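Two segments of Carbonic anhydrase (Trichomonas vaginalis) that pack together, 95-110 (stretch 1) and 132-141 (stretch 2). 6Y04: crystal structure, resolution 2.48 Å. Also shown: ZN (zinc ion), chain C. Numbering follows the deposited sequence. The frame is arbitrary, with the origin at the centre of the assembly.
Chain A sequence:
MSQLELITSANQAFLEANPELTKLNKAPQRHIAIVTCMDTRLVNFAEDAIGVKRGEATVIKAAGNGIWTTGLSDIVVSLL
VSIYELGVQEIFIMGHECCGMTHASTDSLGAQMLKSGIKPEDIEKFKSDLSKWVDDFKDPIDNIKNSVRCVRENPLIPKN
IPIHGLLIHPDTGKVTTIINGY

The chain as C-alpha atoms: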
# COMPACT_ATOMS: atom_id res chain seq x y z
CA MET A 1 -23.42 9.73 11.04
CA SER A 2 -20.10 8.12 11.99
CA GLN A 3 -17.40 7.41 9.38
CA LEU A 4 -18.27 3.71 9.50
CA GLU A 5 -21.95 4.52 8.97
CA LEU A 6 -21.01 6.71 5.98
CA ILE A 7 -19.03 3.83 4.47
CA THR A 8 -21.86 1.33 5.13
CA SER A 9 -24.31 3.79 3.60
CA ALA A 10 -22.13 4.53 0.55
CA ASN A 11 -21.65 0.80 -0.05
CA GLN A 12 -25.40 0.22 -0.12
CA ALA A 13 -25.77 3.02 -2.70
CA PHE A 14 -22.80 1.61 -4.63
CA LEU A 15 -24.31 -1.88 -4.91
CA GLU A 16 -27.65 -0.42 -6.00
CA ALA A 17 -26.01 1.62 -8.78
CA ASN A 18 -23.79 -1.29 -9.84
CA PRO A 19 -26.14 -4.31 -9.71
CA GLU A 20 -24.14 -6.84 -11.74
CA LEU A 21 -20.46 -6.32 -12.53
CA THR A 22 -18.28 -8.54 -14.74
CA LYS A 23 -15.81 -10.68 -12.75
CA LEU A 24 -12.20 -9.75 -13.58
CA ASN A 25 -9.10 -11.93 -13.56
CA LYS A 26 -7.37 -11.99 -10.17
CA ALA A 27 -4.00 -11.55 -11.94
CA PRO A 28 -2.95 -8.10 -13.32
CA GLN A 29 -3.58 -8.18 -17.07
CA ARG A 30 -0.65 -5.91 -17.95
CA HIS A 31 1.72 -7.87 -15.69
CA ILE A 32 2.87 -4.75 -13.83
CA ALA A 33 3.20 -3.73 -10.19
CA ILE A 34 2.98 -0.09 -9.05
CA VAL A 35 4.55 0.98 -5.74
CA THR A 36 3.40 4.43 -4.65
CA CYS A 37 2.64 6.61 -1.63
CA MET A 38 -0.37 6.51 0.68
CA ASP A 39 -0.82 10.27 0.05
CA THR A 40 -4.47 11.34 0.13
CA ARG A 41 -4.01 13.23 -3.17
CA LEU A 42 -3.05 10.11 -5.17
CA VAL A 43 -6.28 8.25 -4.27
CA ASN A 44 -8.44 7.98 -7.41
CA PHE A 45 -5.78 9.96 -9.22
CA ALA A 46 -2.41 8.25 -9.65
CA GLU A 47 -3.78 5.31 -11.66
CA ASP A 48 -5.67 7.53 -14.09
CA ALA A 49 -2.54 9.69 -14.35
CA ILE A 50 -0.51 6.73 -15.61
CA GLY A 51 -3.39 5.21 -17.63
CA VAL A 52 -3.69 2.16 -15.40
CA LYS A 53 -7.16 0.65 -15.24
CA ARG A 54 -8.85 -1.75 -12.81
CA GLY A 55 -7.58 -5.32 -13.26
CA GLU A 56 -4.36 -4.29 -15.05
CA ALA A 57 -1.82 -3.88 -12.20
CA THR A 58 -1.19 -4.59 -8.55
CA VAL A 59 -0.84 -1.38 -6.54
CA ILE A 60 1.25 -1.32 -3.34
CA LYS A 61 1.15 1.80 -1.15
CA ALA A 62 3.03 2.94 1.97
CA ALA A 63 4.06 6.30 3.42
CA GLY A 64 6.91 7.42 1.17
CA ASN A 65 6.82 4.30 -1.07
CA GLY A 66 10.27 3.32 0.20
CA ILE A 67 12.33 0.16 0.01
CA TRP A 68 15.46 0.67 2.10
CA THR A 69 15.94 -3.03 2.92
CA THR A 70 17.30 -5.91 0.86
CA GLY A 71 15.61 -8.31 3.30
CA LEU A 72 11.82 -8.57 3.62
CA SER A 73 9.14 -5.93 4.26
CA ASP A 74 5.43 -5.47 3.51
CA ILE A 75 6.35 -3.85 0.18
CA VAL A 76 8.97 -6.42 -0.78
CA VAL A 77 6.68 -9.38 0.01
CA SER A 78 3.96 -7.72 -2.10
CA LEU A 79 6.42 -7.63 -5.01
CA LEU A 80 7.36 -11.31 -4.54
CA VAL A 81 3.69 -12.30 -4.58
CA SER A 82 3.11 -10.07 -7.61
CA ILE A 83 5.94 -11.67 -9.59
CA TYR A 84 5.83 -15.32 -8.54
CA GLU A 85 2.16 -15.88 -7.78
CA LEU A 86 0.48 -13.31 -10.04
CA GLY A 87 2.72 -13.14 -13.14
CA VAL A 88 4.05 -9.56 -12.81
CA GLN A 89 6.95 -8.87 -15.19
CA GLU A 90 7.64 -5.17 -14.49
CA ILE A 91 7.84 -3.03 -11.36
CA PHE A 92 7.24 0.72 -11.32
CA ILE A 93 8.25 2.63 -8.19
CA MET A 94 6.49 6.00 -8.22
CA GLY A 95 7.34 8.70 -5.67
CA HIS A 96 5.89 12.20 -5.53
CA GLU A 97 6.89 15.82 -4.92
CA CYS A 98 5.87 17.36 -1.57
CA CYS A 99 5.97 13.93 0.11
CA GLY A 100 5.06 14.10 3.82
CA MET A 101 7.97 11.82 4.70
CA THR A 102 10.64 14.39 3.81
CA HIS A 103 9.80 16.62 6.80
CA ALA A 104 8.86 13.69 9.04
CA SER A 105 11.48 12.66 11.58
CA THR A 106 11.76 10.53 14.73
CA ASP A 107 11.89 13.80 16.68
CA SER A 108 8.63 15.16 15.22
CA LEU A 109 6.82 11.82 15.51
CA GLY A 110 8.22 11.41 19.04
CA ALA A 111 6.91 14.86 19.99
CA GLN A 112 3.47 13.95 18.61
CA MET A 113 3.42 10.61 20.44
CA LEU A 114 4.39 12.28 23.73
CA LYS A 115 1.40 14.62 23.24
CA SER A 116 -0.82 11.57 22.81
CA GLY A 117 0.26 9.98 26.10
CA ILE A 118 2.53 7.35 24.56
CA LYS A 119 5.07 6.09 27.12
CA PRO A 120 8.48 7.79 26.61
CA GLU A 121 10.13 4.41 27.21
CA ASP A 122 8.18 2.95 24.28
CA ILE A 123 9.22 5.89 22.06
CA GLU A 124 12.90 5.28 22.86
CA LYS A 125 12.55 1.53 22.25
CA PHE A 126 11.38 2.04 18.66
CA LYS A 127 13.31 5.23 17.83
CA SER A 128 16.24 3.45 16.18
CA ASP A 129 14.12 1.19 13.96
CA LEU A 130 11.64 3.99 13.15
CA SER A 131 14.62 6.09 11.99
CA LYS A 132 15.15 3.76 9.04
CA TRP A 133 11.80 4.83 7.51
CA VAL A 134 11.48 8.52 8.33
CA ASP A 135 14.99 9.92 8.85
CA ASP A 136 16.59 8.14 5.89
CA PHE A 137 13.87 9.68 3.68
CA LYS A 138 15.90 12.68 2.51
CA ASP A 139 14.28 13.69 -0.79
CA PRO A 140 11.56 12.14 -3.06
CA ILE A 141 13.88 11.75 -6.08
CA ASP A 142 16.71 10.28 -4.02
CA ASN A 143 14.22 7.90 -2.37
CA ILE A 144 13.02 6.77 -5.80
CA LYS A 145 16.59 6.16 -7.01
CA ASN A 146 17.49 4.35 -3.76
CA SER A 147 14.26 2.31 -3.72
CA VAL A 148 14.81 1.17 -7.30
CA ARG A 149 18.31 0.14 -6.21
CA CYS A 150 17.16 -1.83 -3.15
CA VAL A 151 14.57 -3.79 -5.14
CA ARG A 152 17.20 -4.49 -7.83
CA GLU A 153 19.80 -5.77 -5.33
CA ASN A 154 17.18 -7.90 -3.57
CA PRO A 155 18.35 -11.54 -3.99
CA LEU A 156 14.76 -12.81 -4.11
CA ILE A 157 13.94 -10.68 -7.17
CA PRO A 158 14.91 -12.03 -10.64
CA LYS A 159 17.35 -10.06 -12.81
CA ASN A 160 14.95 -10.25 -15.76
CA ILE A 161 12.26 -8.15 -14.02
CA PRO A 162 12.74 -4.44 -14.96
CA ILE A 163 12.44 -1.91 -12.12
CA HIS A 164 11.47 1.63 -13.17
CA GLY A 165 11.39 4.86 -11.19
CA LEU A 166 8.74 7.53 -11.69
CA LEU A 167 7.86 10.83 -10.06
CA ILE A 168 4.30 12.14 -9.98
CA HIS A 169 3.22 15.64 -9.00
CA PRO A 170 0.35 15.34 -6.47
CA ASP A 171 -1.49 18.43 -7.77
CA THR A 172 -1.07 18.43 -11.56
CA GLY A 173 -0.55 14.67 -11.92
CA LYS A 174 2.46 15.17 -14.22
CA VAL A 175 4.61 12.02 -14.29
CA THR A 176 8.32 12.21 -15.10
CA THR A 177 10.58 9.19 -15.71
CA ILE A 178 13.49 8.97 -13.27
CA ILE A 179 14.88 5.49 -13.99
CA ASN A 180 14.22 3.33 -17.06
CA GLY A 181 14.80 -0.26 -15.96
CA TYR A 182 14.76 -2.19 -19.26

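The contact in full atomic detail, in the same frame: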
# COMPACT_ATOMS: atom_id res chain seq x y z
N GLY A 95 7.35 7.72 -6.75
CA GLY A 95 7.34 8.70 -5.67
C GLY A 95 6.64 9.98 -6.11
O GLY A 95 6.17 10.09 -7.24
N HIS A 96 6.57 10.96 -5.20
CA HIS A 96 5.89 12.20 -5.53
C HIS A 96 6.55 13.37 -4.82
O HIS A 96 7.12 13.22 -3.74
CB HIS A 96 4.39 12.09 -5.20
CG HIS A 96 4.09 12.05 -3.74
ND1 HIS A 96 3.55 13.13 -3.07
CD2 HIS A 96 4.25 11.07 -2.82
CE1 HIS A 96 3.39 12.82 -1.81
NE2 HIS A 96 3.81 11.57 -1.62
N GLU A 97 6.44 14.55 -5.46
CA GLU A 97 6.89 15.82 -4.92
C GLU A 97 6.01 16.19 -3.74
O GLU A 97 4.84 15.81 -3.70
CB GLU A 97 6.83 16.89 -6.02
CG GLU A 97 7.15 16.36 -7.41
CD GLU A 97 7.40 17.37 -8.51
OE1 GLU A 97 7.89 18.47 -8.20
OE2 GLU A 97 7.12 17.03 -9.69
N CYS A 98 6.58 16.91 -2.76
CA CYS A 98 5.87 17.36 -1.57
C CYS A 98 5.44 16.16 -0.73
O CYS A 98 4.35 16.17 -0.16
CB CYS A 98 4.64 18.21 -1.92
SG CYS A 98 4.94 19.59 -3.06
N CYS A 99 6.30 15.13 -0.64
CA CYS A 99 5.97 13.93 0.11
C CYS A 99 6.08 14.26 1.59
O CYS A 99 6.97 15.03 1.98
CB CYS A 99 6.91 12.77 -0.24
SG CYS A 99 6.43 11.19 0.50
N GLY A 100 5.17 13.72 2.41
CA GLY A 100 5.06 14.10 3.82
C GLY A 100 6.16 13.49 4.69
O GLY A 100 6.26 13.77 5.89
N MET A 101 7.00 12.67 4.05
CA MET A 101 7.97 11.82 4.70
C MET A 101 9.32 12.52 4.74
O MET A 101 10.19 12.15 5.52
CB MET A 101 8.10 10.50 3.93
CG MET A 101 7.01 9.52 4.29
SD MET A 101 7.22 8.90 5.98
CE MET A 101 8.36 7.55 5.71
N THR A 102 9.47 13.53 3.87
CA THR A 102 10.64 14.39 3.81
C THR A 102 10.82 15.11 5.15
O THR A 102 11.87 14.99 5.78
CB THR A 102 10.54 15.39 2.65
OG1 THR A 102 9.92 14.77 1.52
CG2 THR A 102 11.88 15.96 2.23
N HIS A 103 9.77 15.84 5.57
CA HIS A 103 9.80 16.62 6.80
C HIS A 103 9.12 15.87 7.95
O HIS A 103 8.54 16.48 8.84
CB HIS A 103 9.26 18.05 6.57
CG HIS A 103 7.95 18.12 5.85
ND1 HIS A 103 7.87 18.51 4.53
CD2 HIS A 103 6.68 17.88 6.26
CE1 HIS A 103 6.61 18.50 4.14
NE2 HIS A 103 5.86 18.11 5.18
N ALA A 104 9.19 14.54 7.90
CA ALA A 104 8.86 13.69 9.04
C ALA A 104 10.15 13.11 9.59
O ALA A 104 11.02 12.68 8.85
CB ALA A 104 7.90 12.60 8.62
N SER A 105 10.28 13.12 10.92
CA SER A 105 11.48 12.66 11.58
C SER A 105 11.07 11.92 12.85
O SER A 105 9.91 11.99 13.25
CB SER A 105 12.39 13.81 11.89
OG SER A 105 11.81 14.65 12.87
N THR A 106 12.02 11.22 13.48
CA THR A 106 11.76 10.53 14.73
C THR A 106 11.46 11.55 15.82
O THR A 106 10.66 11.29 16.71
CB THR A 106 12.88 9.54 15.09
OG1 THR A 106 14.13 10.16 14.83
CG2 THR A 106 12.80 8.25 14.31
N ASP A 107 12.11 12.72 15.73
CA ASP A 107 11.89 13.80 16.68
C ASP A 107 10.44 14.27 16.62
O ASP A 107 9.78 14.34 17.65
CB ASP A 107 12.96 14.88 16.54
CG ASP A 107 14.28 14.48 17.19
OD1 ASP A 107 14.43 13.29 17.55
OD2 ASP A 107 15.15 15.35 17.35
N SER A 108 9.96 14.58 15.41
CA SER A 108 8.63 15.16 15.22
C SER A 108 7.55 14.14 15.57
O SER A 108 6.55 14.49 16.19
CB SER A 108 8.45 15.71 13.82
OG SER A 108 8.22 14.67 12.87
N LEU A 109 7.78 12.88 15.20
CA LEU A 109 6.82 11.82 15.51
C LEU A 109 6.84 11.56 17.01
O LEU A 109 5.78 11.36 17.61
CB LEU A 109 7.15 10.55 14.72
CG LEU A 109 6.79 10.60 13.23
CD1 LEU A 109 7.45 9.46 12.50
CD2 LEU A 109 5.29 10.58 13.00
N GLY A 110 8.04 11.59 17.60
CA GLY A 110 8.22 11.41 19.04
C GLY A 110 7.44 12.45 19.82
O GLY A 110 6.69 12.10 20.73
N LYS A 132 14.80 4.34 10.32
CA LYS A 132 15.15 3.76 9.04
C LYS A 132 14.11 4.11 7.97
O LYS A 132 14.43 4.12 6.79
CB LYS A 132 15.43 2.27 9.21
CG LYS A 132 16.80 2.01 9.82
CD LYS A 132 16.96 0.66 10.49
CE LYS A 132 18.32 0.51 11.15
NZ LYS A 132 18.49 -0.83 11.77
N TRP A 133 12.89 4.44 8.41
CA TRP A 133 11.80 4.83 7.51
C TRP A 133 11.78 6.35 7.29
O TRP A 133 11.68 6.81 6.15
CB TRP A 133 10.44 4.36 8.05
CG TRP A 133 10.06 2.95 7.73
CD1 TRP A 133 9.39 2.51 6.62
CD2 TRP A 133 10.27 1.79 8.55
NE1 TRP A 133 9.19 1.16 6.68
CE2 TRP A 133 9.72 0.69 7.86
CE3 TRP A 133 10.87 1.56 9.80
CZ2 TRP A 133 9.76 -0.61 8.36
CZ3 TRP A 133 10.91 0.28 10.30
CH2 TRP A 133 10.36 -0.79 9.59
N VAL A 134 11.87 7.11 8.38
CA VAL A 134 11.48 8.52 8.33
C VAL A 134 12.69 9.44 8.20
O VAL A 134 12.61 10.46 7.53
CB VAL A 134 10.53 8.91 9.49
CG1 VAL A 134 9.22 8.13 9.43
CG2 VAL A 134 11.19 8.77 10.85
N ASP A 135 13.81 9.06 8.84
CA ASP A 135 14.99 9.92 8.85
C ASP A 135 15.81 9.72 7.58
O ASP A 135 16.40 10.66 7.06
CB ASP A 135 15.80 9.73 10.12
CG ASP A 135 15.09 10.23 11.36
OD1 ASP A 135 14.35 11.23 11.25
OD2 ASP A 135 15.28 9.62 12.43
N ASP A 136 15.83 8.47 7.08
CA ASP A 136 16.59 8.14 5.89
C ASP A 136 15.91 8.70 4.64
O ASP A 136 16.55 8.85 3.60
CB ASP A 136 16.93 6.65 5.82
CG ASP A 136 17.81 6.18 6.98
OD1 ASP A 136 18.38 7.05 7.67
OD2 ASP A 136 17.92 4.95 7.18
N PHE A 137 14.61 9.03 4.76
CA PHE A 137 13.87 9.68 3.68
C PHE A 137 14.30 11.14 3.56
O PHE A 137 13.76 12.02 4.22
CB PHE A 137 12.35 9.52 3.88
CG PHE A 137 11.52 9.81 2.66
CD1 PHE A 137 11.41 11.10 2.15
CD2 PHE A 137 10.84 8.79 2.00
CE1 PHE A 137 10.65 11.37 1.02
CE2 PHE A 137 10.07 9.06 0.88
CZ PHE A 137 9.98 10.34 0.39
N LYS A 138 15.28 11.38 2.67
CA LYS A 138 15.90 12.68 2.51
C LYS A 138 15.09 13.53 1.54
O LYS A 138 14.70 14.65 1.86
CB LYS A 138 17.34 12.52 2.00
CG LYS A 138 18.29 11.73 2.88
CD LYS A 138 18.55 12.38 4.23
CE LYS A 138 19.42 13.62 4.11
NZ LYS A 138 19.08 14.64 5.13
N ASP A 139 14.84 12.97 0.35
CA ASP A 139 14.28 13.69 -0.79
C ASP A 139 13.51 12.68 -1.65
O ASP A 139 13.95 11.54 -1.78
CB ASP A 139 15.38 14.49 -1.51
CG ASP A 139 15.26 14.57 -3.02
OD1 ASP A 139 14.20 15.03 -3.51
OD2 ASP A 139 16.22 14.19 -3.71
N PRO A 140 12.34 13.06 -2.22
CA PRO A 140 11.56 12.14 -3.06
C PRO A 140 12.32 11.48 -4.21
O PRO A 140 12.17 10.27 -4.42
CB PRO A 140 10.41 13.02 -3.59
CG PRO A 140 10.25 14.10 -2.53
CD PRO A 140 11.66 14.35 -2.05
N ILE A 141 13.13 12.26 -4.93
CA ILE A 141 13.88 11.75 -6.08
C ILE A 141 14.94 10.75 -5.60
O ILE A 141 15.12 9.68 -6.19
CB ILE A 141 14.49 12.90 -6.91
CG1 ILE A 141 13.40 13.74 -7.59
CG2 ILE A 141 15.50 12.38 -7.92
CD1 ILE A 141 13.55 15.23 -7.37
ZN ZN C . 4.14 10.77 0.24
O HOH W 1 3.24 11.63 1.80

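Phe-137, Met-101 and Val-134 form the apolar centre of a contact that buries 637 Å² between the two stretches, and all three point their CA-to-CB bonds toward the opposing stretch. The flat ring of Phe-137 (chi1 t) receives Met-101 over one face: Met-101 CB lies 3.6 Å from the centroid of the Phe-137 ring, only 7° off the normal, a CH-pi contact. The unbranched, flexible chain of Met-101, with all three chi angles m, carries its methyl on to Val-134, where Met-101 CE is 3.9 Å from Val-134 CG1; the same CE lies 3.4 Å from Trp-133 O. Val-134 also meets the helix that starts at Thr-106, with Leu-109 CD1 3.8 Å from Val-134 CG1 and Thr-106 CG2 3.9 Å from Val-134 CG2.

Toward the metal, Cys-99 SG approaches Phe-137 CZ obliquely at 3.7 Å while binding zinc at 2.3 Å. His-96 NE2 binds the same ion at 2.0 Å, and the CA-to-CB bond of His-96 points away from stretch 2; because Cys-99 both binds zinc and touches Phe-137, the contact runs alongside the zinc site of this carbonic anhydrase. Pro-140 covers the neighbouring backbone, its CB 3.3 Å from His-96 O and its CG 4.3 Å from Cys-99 CB. Thr-102 uses both sides of its branched chain: Thr-102 OG1 donates to Cys-99 O (3.0 Å) within the turn, and Thr-102 CG2 reaches 3.1 Å from Lys-138 O.

At the polar edge, Asp-135 holds the first turn of the helix with both carboxylate oxygens. Thr-106 N donates to Asp-135 OD1 (3.2 Å), and Thr-106 OG1 to Asp-135 OD2 (2.7 Å). Ser-105 caps that helix, its OG accepting from Ser-108 N at 3.1 Å. Nearby, Ala-104 O and Val-134 O, both acceptors, sit 3.0 Å apart without a hydrogen bond.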